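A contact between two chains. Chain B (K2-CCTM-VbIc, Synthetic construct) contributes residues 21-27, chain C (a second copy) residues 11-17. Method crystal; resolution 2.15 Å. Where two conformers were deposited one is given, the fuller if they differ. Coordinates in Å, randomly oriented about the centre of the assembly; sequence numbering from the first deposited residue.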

# COMPACT_ATOMS: atom_id res chain seq x y z
N LEU B 21 3.05 0.53 -16.19
CA LEU B 21 2.54 1.79 -16.75
C LEU B 21 2.94 2.99 -15.90
O LEU B 21 3.29 4.05 -16.42
N ALA B 22 2.85 2.85 -14.57
CA ALA B 22 3.27 3.91 -13.66
C ALA B 22 4.74 4.25 -13.85
O ALA B 22 5.12 5.42 -13.79
N THR B 23 5.57 3.24 -14.08
CA THR B 23 6.99 3.49 -14.33
C THR B 23 7.17 4.34 -15.58
O THR B 23 7.94 5.32 -15.58
N VAL B 24 6.43 4.01 -16.65
CA VAL B 24 6.57 4.78 -17.88
C VAL B 24 6.08 6.22 -17.69
O VAL B 24 6.73 7.18 -18.13
N ILE B 25 4.95 6.40 -17.00
CA ILE B 25 4.42 7.75 -16.83
C ILE B 25 5.31 8.57 -15.89
O ILE B 25 5.47 9.78 -16.07
N SER B 26 5.91 7.92 -14.89
CA SER B 26 6.82 8.63 -14.00
C SER B 26 8.09 9.05 -14.74
O SER B 26 8.63 10.12 -14.47
N ALA B 27 8.57 8.22 -15.66
CA ALA B 27 9.70 8.65 -16.49
C ALA B 27 9.30 9.83 -17.36
O ALA B 27 10.08 10.78 -17.55
N ILE C 11 11.97 3.38 -8.47
CA ILE C 11 11.29 2.56 -7.48
C ILE C 11 10.06 1.89 -8.09
O ILE C 11 9.73 0.76 -7.74
N SER C 12 9.38 2.56 -9.03
CA SER C 12 8.27 1.92 -9.73
C SER C 12 8.75 0.74 -10.55
O SER C 12 8.08 -0.30 -10.61
N ALA C 13 9.90 0.86 -11.21
CA ALA C 13 10.44 -0.28 -11.94
C ALA C 13 10.78 -1.43 -10.99
O ALA C 13 10.50 -2.61 -11.29
N LEU C 14 11.34 -1.10 -9.83
CA LEU C 14 11.61 -2.13 -8.83
C LEU C 14 10.32 -2.79 -8.35
O LEU C 14 10.26 -4.02 -8.20
N ALA C 15 9.29 -1.99 -8.07
CA ALA C 15 8.00 -2.52 -7.66
C ALA C 15 7.42 -3.43 -8.74
O ALA C 15 6.81 -4.45 -8.43
N THR C 16 7.60 -3.06 -10.01
CA THR C 16 7.11 -3.89 -11.10
C THR C 16 7.79 -5.25 -11.08
O THR C 16 7.12 -6.29 -11.20
N VAL C 17 9.10 -5.26 -10.87
CA VAL C 17 9.82 -6.53 -10.82
C VAL C 17 9.38 -7.37 -9.62
O VAL C 17 9.15 -8.58 -9.74

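The two helices run nearly antiparallel, with 170° between their N-to-C directions and axes 8.4 Å apart at closest approach. This close spacing suits the small side chains at the crossing, where the backbones come nearest at Thr B23 and Ser C12, CA to CA 5.0 Å. The buried area is modest, 169 Å² over both sides.

Ile C11 takes no part: its CA-to-CB bond points away, and its side chain (chi1 m, chi2 t) makes no contact with the B stretch. Ser C12 points toward chain B with chi1 at -64° (m). Its CB lies 3.1 Å from Thr B23 OG1 and 4.5 Å from the backbone C of Ala B22, while its OG, hydrogen-bonded elsewhere in the structure, is 4.4 Å from Ser B26 OG. Ser B26, also m, points toward chain C, but at that distance the two hydroxyls are merely neighbours.

Ala C13 is directed sideways, yet its CB meets Thr B23 CG2 at 3.9 Å, an apolar contact. Thr B23 (chi1 -58°, m) points toward chain C and has the largest covered area in either stretch, 68 Å². Its OG1 sits against the chain C backbone, 3.2 Å from Ala C13 N and 3.2 Å from Ser C12 O; poor angles exclude both pairs as hydrogen bonds, so proximity here reflects tight packing.

Leu C14 (t, p) points away, its CB 8.0 Å from Thr B23 OG1. Ala C15 does point toward chain B, but its CB remains 6.6 Å from Thr B23 OG1, too far for contact. Thr C16, chi1 -60° (m), points inward, and its OG1 comes 3.5 Å from Thr B23 OG1. That same OG1 donates to Ser C12 O at 2.8 Å, one turn back along its own helix. Val C17 (t) lies out of reach.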

# COMPACT_ATOMS: atom_id res chain seq x y z
CB LEU B 21 1.03 1.71 -16.92
CG LEU B 21 0.61 0.68 -17.97
CD1 LEU B 21 -0.90 0.62 -18.07
CD2 LEU B 21 1.21 1.03 -19.32
CB ALA B 22 3.01 3.50 -12.21
CB THR B 23 7.73 2.16 -14.51
OG1 THR B 23 7.57 1.35 -13.33
CG2 THR B 23 9.21 2.39 -14.75
CB VAL B 24 5.82 4.08 -19.02
CG1 VAL B 24 5.72 4.99 -20.23
CG2 VAL B 24 6.53 2.81 -19.39
CB ILE B 25 2.96 7.70 -16.35
CG1 ILE B 25 2.11 7.01 -17.43
CG2 ILE B 25 2.43 9.09 -16.07
CD1 ILE B 25 0.67 6.85 -17.05
CB SER B 26 7.16 7.76 -12.79
OG SER B 26 6.08 7.75 -11.88
CB ALA B 27 10.20 7.49 -17.35
CB ILE C 11 11.00 3.40 -6.23
CG1 ILE C 11 12.33 3.86 -5.64
CG2 ILE C 11 10.23 2.62 -5.17
CD1 ILE C 11 12.23 5.03 -4.75
CB SER C 12 7.56 2.93 -10.64
OG SER C 12 6.96 3.96 -9.89
CB ALA C 13 11.67 0.13 -12.74
CB LEU C 14 12.37 -1.52 -7.65
CG LEU C 14 12.81 -2.52 -6.58
CD1 LEU C 14 13.70 -3.59 -7.18
CD2 LEU C 14 13.54 -1.82 -5.45
CB ALA C 15 7.03 -1.39 -7.34
CB THR C 16 7.38 -3.18 -12.43
OG1 THR C 16 6.70 -1.92 -12.45
CG2 THR C 16 6.91 -4.02 -13.63
CB VAL C 17 11.33 -6.28 -10.79
CG1 VAL C 17 12.08 -7.59 -10.64
CG2 VAL C 17 11.76 -5.55 -12.05